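Local coordinates for glycosyl hydrolase BlGH5_18 (Bifidobacterium longum subsp. infantis, PDB 7LQX), which probably hydrolyses glycosidic bonds in N-glycans, as a family GH5, subfamily 18 glycoside hydrolase of a gut bifidobacterium, at residues Pro32-Phe37 / Asp42-Ser47; Arg53-Leu58 / Cys313-Asp318. One frame throughout, in Å; residues are numbered along the deposited sequence.

Contact 1 of 2, residues Pro32-Phe37 / Asp42-Ser47; sequences PSHGWF and DPDWPS
The backbones of 32-37 and 42-47 come nearest where the CA atoms of H34 and S47 stand 6.7 Å apart, with no direct hydrogen bond between the two segments. Instead, the imidazole of H34 lies over S47: the CB of S47 is 3.5 Å from the centre of the H34 ring and only 14° off its normal, a CH-pi contact over the face. H34 ND1 donates to S33 OG at 2.8 Å, almost exactly in the ring plane, which fixes how the ring is turned; S33 OG is also bonded to D51, one helical turn beyond S47. D44 approaches the same ring obliquely, its carboxylate turned 77° from the imidazole plane, and its OD2 reaches H34 CD2 at 3.5 Å. Topologically this is the first strand-to-helix connection of a (beta/alpha)8 barrel, the GH5 fold: the loop after strand 25-29 folds back on the start of helix 45-57. D44 is the N-cap of that helix. With its CG anti to the backbone N (chi1 175°), its OD1 accepts from S47 N at 3.0 Å, the donor lying above the carboxylate plane. S47 OG, between its backbone N and carbonyl carbon, donates to D44 O at 2.6 Å, and the same oxygen accepts a bond from a water that itself accepts from H34 N. A second water donates to both H34 O and D42 O, so the backbone N and O of H34 are each bridged to 42-47 through solvent.

Contact 2 of 2, residues Arg53-Leu58 / Cys313-Asp318; sequences RRIRNL and CSHDVD
In the (beta/alpha)8 barrel, helix 45-57 packs on the outside of the parallel sheet, and here it meets the loop that leaves the last barrel strand, 306-312. I55 carries the helix side of this buried contact. Its CG1 sits anti to the carbonyl carbon (chi1 -69°), and from there CD1 extends to two neighbours at once: S314 CB at 3.8 Å and H315 CE1 at 3.9 Å. The methyl meets the imidazole at its edge, near the ring plane, so this is an apolar edge contact and not a stack over the face. H315 ND1 and S314 OG share a 2.7 Å hydrogen bond in the ring plane, and this bond limits rotation of the ring. S314 OG is also bonded to T31 N, and F334 meets the H315 ring with the two planes about 20° apart. I55 also touches V28 of strand 25-29, as does S314, so the isoleucine side chain sits between the outer helix, the first strand and the loop leaving the last one, the helix-on-strand packing of a (beta/alpha)8 barrel.

How the contacts relate
Helix 45-57 joins the two contacts: contact 1 uses its N-terminal end and contact 2 its later turns, and their centres lie 12 Å apart on one side of the chain's centre. They also touch directly through their loops. S33 CB packs on H315 CD2 at 3.8 Å, and W36 NE1 on V317 CG2 at 3.7 Å, so the loop after the first barrel strand lies against the loop after the last. T31, just before 32-37, also ties the loops together: its OG1 is hydrogen-bonded to H315 O. In GH5 enzymes the loops after the strands generally border the active-site cleft, so 32-37 and 313-318 probably lie near it, while helix 45-57 is on the outside.

Contact 1 of 2, residues Pro32-Phe37 / Asp42-Ser47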
ATOM      1  N   PRO A  32     -13.678 -13.831   2.117  1.00  7.68           N
ATOM      2  CA  PRO A  32     -13.374 -14.780   3.196  1.00  8.95           C
ATOM      3  C   PRO A  32     -13.943 -14.332   4.532  1.00  9.27           C
ATOM      4  O   PRO A  32     -13.831 -13.168   4.921  1.00  9.22           O
ATOM      5  CB  PRO A  32     -11.839 -14.825   3.207  1.00 10.74           C
ATOM      6  CG  PRO A  32     -11.451 -14.496   1.792  1.00 10.22           C
ATOM      7  CD  PRO A  32     -12.483 -13.495   1.315  1.00  9.15           C
ATOM      8  N   SER A  33     -14.578 -15.271   5.232  1.00 10.43           N
ATOM      9  CA  SER A  33     -15.193 -14.944   6.509  1.00 12.53           C
ATOM     10  C   SER A  33     -14.149 -14.591   7.557  1.00 14.03           C
ATOM     11  O   SER A  33     -14.420 -13.771   8.439  1.00 16.92           O
ATOM     12  CB  SER A  33     -16.040 -16.114   6.998  1.00 13.40           C
ATOM     13  OG  SER A  33     -15.230 -17.234   7.310  1.00 12.90           O
ATOM     14  N   HIS A  34     -12.967 -15.185   7.479  1.00 10.88           N
ATOM     15  CA  HIS A  34     -11.896 -14.965   8.451  1.00 10.78           C
ATOM     16  C   HIS A  34     -10.899 -13.975   7.863  1.00 12.91           C
ATOM     17  O   HIS A  34      -9.889 -14.362   7.266  1.00 13.96           O
ATOM     18  CB  HIS A  34     -11.266 -16.297   8.837  1.00 13.92           C
ATOM     19  CG  HIS A  34     -12.139 -17.142   9.714  1.00 14.27           C
ATOM     20  ND1 HIS A  34     -13.427 -17.495   9.372  1.00 15.76           N
ATOM     21  CD2 HIS A  34     -11.905 -17.701  10.923  1.00 17.05           C
ATOM     22  CE1 HIS A  34     -13.950 -18.235  10.332  1.00 16.65           C
ATOM     23  NE2 HIS A  34     -13.049 -18.369  11.289  1.00 18.87           N
ATOM     24  N   GLY A  35     -11.187 -12.690   8.047  1.00 11.84           N
ATOM     25  CA  GLY A  35     -10.282 -11.637   7.667  1.00 11.11           C
ATOM     26  C   GLY A  35     -10.605 -10.880   6.392  1.00 10.22           C
ATOM     27  O   GLY A  35      -9.824 -10.003   6.016  1.00  9.98           O
ATOM     28  N   TRP A  36     -11.719 -11.167   5.730  1.00  9.54           N
ATOM     29  CA  TRP A  36     -12.017 -10.467   4.479  1.00  9.00           C
ATOM     30  C   TRP A  36     -10.816 -10.662   3.548  1.00  9.25           C
ATOM     31  O   TRP A  36     -10.174 -11.707   3.569  1.00  8.53           O
ATOM     32  CB  TRP A  36     -12.397  -9.030   4.785  1.00  9.25           C
ATOM     33  CG  TRP A  36     -12.976  -8.226   3.640  1.00  7.54           C
ATOM     34  CD1 TRP A  36     -14.184  -8.409   3.029  1.00  9.15           C
ATOM     35  CD2 TRP A  36     -12.371  -7.094   2.996  1.00  7.88           C
ATOM     36  NE1 TRP A  36     -14.367  -7.462   2.047  1.00  8.29           N
ATOM     37  CE2 TRP A  36     -13.264  -6.650   2.002  1.00  8.21           C
ATOM     38  CE3 TRP A  36     -11.157  -6.429   3.150  1.00  7.57           C
ATOM     39  CZ2 TRP A  36     -12.984  -5.555   1.180  1.00  8.21           C
ATOM     40  CZ3 TRP A  36     -10.875  -5.339   2.328  1.00  9.12           C
ATOM     41  CH2 TRP A  36     -11.792  -4.913   1.359  1.00  9.25           C
ATOM     42  N   PHE A  37     -10.487  -9.670   2.722  1.00  7.53           N
ATOM     43  CA  PHE A  37      -9.301  -9.799   1.865  1.00  7.95           C
ATOM     44  C   PHE A  37      -8.000  -9.555   2.603  1.00  8.58           C
ATOM     45  O   PHE A  37      -6.934  -9.622   1.983  1.00 10.26           O
ATOM     46  CB  PHE A  37      -9.455  -8.940   0.617  1.00  8.54           C
ATOM     47  CG  PHE A  37     -10.671  -9.308  -0.171  1.00  8.02           C
ATOM     48  CD1 PHE A  37     -10.790 -10.575  -0.715  1.00  6.87           C
ATOM     49  CD2 PHE A  37     -11.718  -8.425  -0.312  1.00  6.98           C
ATOM     50  CE1 PHE A  37     -11.929 -10.936  -1.415  1.00  7.79           C
ATOM     51  CE2 PHE A  37     -12.859  -8.783  -1.008  1.00  8.22           C
ATOM     52  CZ  PHE A  37     -12.957 -10.041  -1.561  1.00  7.86           C
ATOM     53  N   ASP A  42      -2.742 -13.935   6.670  1.00 13.46           N
ATOM     54  CA  ASP A  42      -2.711 -15.000   7.668  1.00 15.61           C
ATOM     55  C   ASP A  42      -3.751 -16.047   7.289  1.00 14.66           C
ATOM     56  O   ASP A  42      -4.814 -16.125   7.916  1.00 15.27           O
ATOM     57  CB  ASP A  42      -3.004 -14.428   9.053  1.00 17.27           C
ATOM     58  CG  ASP A  42      -2.966 -15.480  10.149  1.00 19.19           C
ATOM     59  OD1 ASP A  42      -2.305 -16.527   9.976  1.00 22.40           O
ATOM     60  OD2 ASP A  42      -3.600 -15.248  11.194  1.00 23.78           O
ATOM     61  N   PRO A  43      -3.491 -16.858   6.266  1.00 16.25           N
ATOM     62  CA  PRO A  43      -4.524 -17.786   5.785  1.00 15.07           C
ATOM     63  C   PRO A  43      -4.942 -18.801   6.842  1.00 17.26           C
ATOM     64  O   PRO A  43      -4.108 -19.417   7.507  1.00 19.03           O
ATOM     65  CB  PRO A  43      -3.859 -18.463   4.580  1.00 16.77           C
ATOM     66  CG  PRO A  43      -2.830 -17.462   4.111  1.00 19.38           C
ATOM     67  CD  PRO A  43      -2.310 -16.836   5.381  1.00 16.56           C
ATOM     68  N   ASP A  44      -6.253 -18.970   6.986  1.00 14.83           N
ATOM     69  CA  ASP A  44      -6.866 -19.999   7.833  1.00 16.12           C
ATOM     70  C   ASP A  44      -7.562 -20.940   6.854  1.00 14.41           C
ATOM     71  O   ASP A  44      -8.680 -20.667   6.407  1.00 13.12           O
ATOM     72  CB  ASP A  44      -7.833 -19.344   8.813  1.00 17.53           C
ATOM     73  CG  ASP A  44      -8.606 -20.345   9.666  1.00 19.60           C
ATOM     74  OD1 ASP A  44      -8.702 -21.538   9.312  1.00 17.29           O
ATOM     75  OD2 ASP A  44      -9.148 -19.911  10.703  1.00 22.82           O
ATOM     76  N   TRP A  45      -6.892 -22.025   6.498  1.00 14.55           N
ATOM     77  CA  TRP A  45      -7.398 -22.870   5.421  1.00 15.49           C
ATOM     78  C   TRP A  45      -8.624 -23.664   5.846  1.00 14.62           C
ATOM     79  O   TRP A  45      -9.548 -23.808   5.041  1.00 14.37           O
ATOM     80  CB  TRP A  45      -6.297 -23.751   4.823  1.00 16.95           C
ATOM     81  CG  TRP A  45      -5.289 -22.906   4.108  1.00 17.48           C
ATOM     82  CD1 TRP A  45      -3.978 -22.747   4.424  1.00 19.02           C
ATOM     83  CD2 TRP A  45      -5.536 -22.061   2.977  1.00 14.88           C
ATOM     84  NE1 TRP A  45      -3.384 -21.867   3.553  1.00 18.05           N
ATOM     85  CE2 TRP A  45      -4.321 -21.430   2.656  1.00 15.58           C
ATOM     86  CE3 TRP A  45      -6.663 -21.790   2.202  1.00 13.65           C
ATOM     87  CZ2 TRP A  45      -4.203 -20.545   1.591  1.00 14.69           C
ATOM     88  CZ3 TRP A  45      -6.544 -20.911   1.155  1.00 12.44           C
ATOM     89  CH2 TRP A  45      -5.325 -20.298   0.856  1.00 13.88           C
ATOM     90  N   PRO A  46      -8.698 -24.182   7.078  1.00 14.56           N
ATOM     91  CA  PRO A  46      -9.972 -24.786   7.515  1.00 15.11           C
ATOM     92  C   PRO A  46     -11.159 -23.849   7.360  1.00 15.83           C
ATOM     93  O   PRO A  46     -12.258 -24.296   7.004  1.00 14.99           O
ATOM     94  CB  PRO A  46      -9.696 -25.171   8.976  1.00 18.87           C
ATOM     95  CG  PRO A  46      -8.228 -25.424   9.003  1.00 18.49           C
ATOM     96  CD  PRO A  46      -7.633 -24.377   8.080  1.00 15.39           C
ATOM     97  N   SER A  47     -10.965 -22.547   7.582  1.00 14.33           N
ATOM     98  CA  SER A  47     -12.079 -21.617   7.433  1.00 13.30           C
ATOM     99  C   SER A  47     -12.502 -21.483   5.976  1.00 12.66           C
ATOM    100  O   SER A  47     -13.687 -21.261   5.706  1.00 12.82           O
ATOM    101  CB  SER A  47     -11.746 -20.251   8.043  1.00 14.02           C
ATOM    102  OG  SER A  47     -10.900 -19.473   7.215  1.00 13.06           O
TER
HETATM  103  O   HOH W   1     -12.244 -17.511   5.762  1.00 11.35           O
HETATM  104  O   HOH W   2      -7.605 -15.959   8.124  1.00 22.74           O

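Contact 2 of 2, residues Arg53-Leu58 / Cys313-Asp318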
ATOM      1  N   ARG A  53     -17.762 -25.002   1.658  1.00 13.40           N
ATOM      2  CA  ARG A  53     -18.803 -26.000   1.871  1.00 14.22           C
ATOM      3  C   ARG A  53     -20.171 -25.335   1.969  1.00 14.12           C
ATOM      4  O   ARG A  53     -21.137 -25.775   1.336  1.00 14.33           O
ATOM      5  CB  ARG A  53     -18.494 -26.808   3.131  1.00 15.15           C
ATOM      6  CG  ARG A  53     -19.461 -27.948   3.390  1.00 16.14           C
ATOM      7  CD  ARG A  53     -19.194 -28.618   4.736  1.00 21.07           C
ATOM      8  NE  ARG A  53     -19.601 -27.768   5.854  1.00 22.12           N
ATOM      9  CZ  ARG A  53     -20.848 -27.681   6.313  1.00 21.91           C
ATOM     10  NH1 ARG A  53     -21.816 -28.396   5.754  1.00 25.90           N
ATOM     11  NH2 ARG A  53     -21.131 -26.876   7.329  1.00 25.02           N
ATOM     12  N   ARG A  54     -20.266 -24.253   2.741  1.00 13.83           N
ATOM     13  CA  ARG A  54     -21.551 -23.583   2.913  1.00 13.84           C
ATOM     14  C   ARG A  54     -22.009 -22.906   1.626  1.00 13.11           C
ATOM     15  O   ARG A  54     -23.203 -22.917   1.305  1.00 13.32           O
ATOM     16  CB  ARG A  54     -21.448 -22.597   4.074  1.00 16.04           C
ATOM     17  CG  ARG A  54     -21.182 -23.324   5.389  1.00 18.72           C
ATOM     18  CD  ARG A  54     -21.336 -22.452   6.616  1.00 26.88           C
ATOM     19  NE  ARG A  54     -20.829 -23.139   7.802  1.00 30.01           N
ATOM     20  CZ  ARG A  54     -20.972 -22.697   9.048  1.00 36.52           C
ATOM     21  NH1 ARG A  54     -20.468 -23.390  10.059  1.00 37.99           N
ATOM     22  NH2 ARG A  54     -21.627 -21.569   9.283  1.00 43.38           N
ATOM     23  N   ILE A  55     -21.078 -22.318   0.876  1.00 12.34           N
ATOM     24  CA  ILE A  55     -21.412 -21.733  -0.421  1.00 11.72           C
ATOM     25  C   ILE A  55     -21.930 -22.808  -1.368  1.00 12.06           C
ATOM     26  O   ILE A  55     -22.962 -22.632  -2.027  1.00 12.04           O
ATOM     27  CB  ILE A  55     -20.181 -21.007  -0.995  1.00 10.95           C
ATOM     28  CG1 ILE A  55     -19.876 -19.759  -0.164  1.00 10.60           C
ATOM     29  CG2 ILE A  55     -20.405 -20.664  -2.466  1.00 10.46           C
ATOM     30  CD1 ILE A  55     -18.488 -19.210  -0.394  1.00 10.51           C
ATOM     31  N   ARG A  56     -21.230 -23.943  -1.441  1.00 12.44           N
ATOM     32  CA  ARG A  56     -21.688 -25.022  -2.311  1.00 12.86           C
ATOM     33  C   ARG A  56     -23.091 -25.471  -1.925  1.00 13.53           C
ATOM     34  O   ARG A  56     -23.909 -25.803  -2.792  1.00 13.66           O
ATOM     35  CB  ARG A  56     -20.720 -26.205  -2.235  1.00 13.34           C
ATOM     36  CG  ARG A  56     -21.193 -27.473  -2.957  1.00 13.98           C
ATOM     37  CD  ARG A  56     -21.368 -27.275  -4.461  1.00 13.52           C
ATOM     38  NE  ARG A  56     -21.886 -28.481  -5.112  1.00 16.68           N
ATOM     39  CZ  ARG A  56     -23.178 -28.802  -5.190  1.00 18.13           C
ATOM     40  NH1 ARG A  56     -24.104 -28.012  -4.663  1.00 23.04           N
ATOM     41  NH2 ARG A  56     -23.554 -29.921  -5.801  1.00 19.64           N
ATOM     42  N   ASN A  57     -23.383 -25.499  -0.623  1.00 14.02           N
ATOM     43  CA  ASN A  57     -24.674 -25.986  -0.153  1.00 14.80           C
ATOM     44  C   ASN A  57     -25.825 -25.054  -0.509  1.00 14.52           C
ATOM     45  O   ASN A  57     -26.983 -25.478  -0.444  1.00 15.14           O
ATOM     46  CB  ASN A  57     -24.610 -26.256   1.347  1.00 16.33           C
ATOM     47  CG  ASN A  57     -23.864 -27.536   1.665  1.00 19.49           C
ATOM     48  OD1 ASN A  57     -23.580 -28.336   0.772  1.00 22.17           O
ATOM     49  ND2 ASN A  57     -23.544 -27.739   2.931  1.00 24.15           N
ATOM     50  N   LEU A  58     -25.541 -23.810  -0.897  1.00 13.68           N
ATOM     51  CA  LEU A  58     -26.547 -22.946  -1.497  1.00 14.93           C
ATOM     52  C   LEU A  58     -26.898 -23.345  -2.921  1.00 15.00           C
ATOM     53  O   LEU A  58     -27.794 -22.730  -3.519  1.00 16.59           O
ATOM     54  CB  LEU A  58     -26.045 -21.506  -1.555  1.00 16.11           C
ATOM     55  CG  LEU A  58     -25.880 -20.736  -0.254  1.00 18.49           C
ATOM     56  CD1 LEU A  58     -25.392 -19.329  -0.598  1.00 19.94           C
ATOM     57  CD2 LEU A  58     -27.178 -20.703   0.530  1.00 20.58           C
ATOM     58  N   CYS A 313     -22.129 -10.284  -1.921  1.00  6.40           N
ATOM     59  CA  CYS A 313     -20.968 -11.155  -1.850  1.00  6.71           C
ATOM     60  C   CYS A 313     -21.318 -12.364  -0.978  1.00  6.93           C
ATOM     61  O   CYS A 313     -22.434 -12.470  -0.456  1.00  7.60           O
ATOM     62  CB  CYS A 313     -19.770 -10.427  -1.252  1.00  7.51           C
ATOM     63  SG  CYS A 313     -20.110  -9.530   0.269  1.00  8.29           S
ATOM     64  N   SER A 314     -20.375 -13.285  -0.804  1.00  6.61           N
ATOM     65  CA  SER A 314     -20.692 -14.496  -0.056  1.00  6.87           C
ATOM     66  C   SER A 314     -20.936 -14.187   1.416  1.00  8.85           C
ATOM     67  O   SER A 314     -21.930 -14.638   1.990  1.00  8.99           O
ATOM     68  CB  SER A 314     -19.588 -15.538  -0.224  1.00  9.04           C
ATOM     69  OG  SER A 314     -18.377 -15.122   0.373  1.00  8.58           O
ATOM     70  N   HIS A 315     -20.035 -13.426   2.044  1.00  7.82           N
ATOM     71  CA  HIS A 315     -20.023 -13.249   3.492  1.00  8.32           C
ATOM     72  C   HIS A 315     -19.955 -11.778   3.874  1.00  9.53           C
ATOM     73  O   HIS A 315     -19.184 -11.009   3.298  1.00 10.47           O
ATOM     74  CB  HIS A 315     -18.814 -13.997   4.095  1.00  9.10           C
ATOM     75  CG  HIS A 315     -18.929 -15.487   4.024  1.00  9.62           C
ATOM     76  ND1 HIS A 315     -18.735 -16.203   2.860  1.00 10.18           N
ATOM     77  CD2 HIS A 315     -19.245 -16.395   4.976  1.00 12.25           C
ATOM     78  CE1 HIS A 315     -18.910 -17.489   3.106  1.00 12.08           C
ATOM     79  NE2 HIS A 315     -19.229 -17.633   4.379  1.00 12.56           N
ATOM     80  N   ASP A 316     -20.769 -11.398   4.861  1.00  9.56           N
ATOM     81  CA  ASP A 316     -20.704 -10.058   5.428  1.00  8.44           C
ATOM     82  C   ASP A 316     -19.271  -9.725   5.837  1.00 10.31           C
ATOM     83  O   ASP A 316     -18.471 -10.610   6.159  1.00 10.39           O
ATOM     84  CB  ASP A 316     -21.598  -9.966   6.670  1.00  9.42           C
ATOM     85  CG  ASP A 316     -23.068  -9.776   6.344  1.00  9.45           C
ATOM     86  OD1 ASP A 316     -23.425  -9.637   5.160  1.00  9.95           O
ATOM     87  OD2 ASP A 316     -23.879  -9.782   7.296  1.00 11.71           O
ATOM     88  N   VAL A 317     -18.935  -8.439   5.802  1.00  8.79           N
ATOM     89  CA  VAL A 317     -17.625  -7.986   6.260  1.00  9.05           C
ATOM     90  C   VAL A 317     -17.659  -7.830   7.772  1.00  9.70           C
ATOM     91  O   VAL A 317     -18.547  -7.167   8.318  1.00 10.66           O
ATOM     92  CB  VAL A 317     -17.234  -6.659   5.593  1.00  8.56           C
ATOM     93  CG1 VAL A 317     -15.829  -6.249   6.021  1.00 10.46           C
ATOM     94  CG2 VAL A 317     -17.340  -6.767   4.088  1.00 10.52           C
ATOM     95  N   ASP A 318     -16.687  -8.432   8.449  1.00  9.49           N
ATOM     96  CA  ASP A 318     -16.593  -8.375   9.900  1.00 10.26           C
ATOM     97  C   ASP A 318     -16.845  -6.969  10.431  1.00 10.60           C
ATOM     98  O   ASP A 318     -16.243  -5.995   9.972  1.00 10.04           O
ATOM     99  CB  ASP A 318     -15.192  -8.837  10.298  1.00 12.22           C
ATOM    100  CG  ASP A 318     -15.116  -9.294  11.729  1.00 16.26           C
ATOM    101  OD1 ASP A 318     -15.411  -8.484  12.631  1.00 13.97           O
ATOM    102  OD2 ASP A 318     -14.768 -10.472  11.944  1.00 17.98           O
TER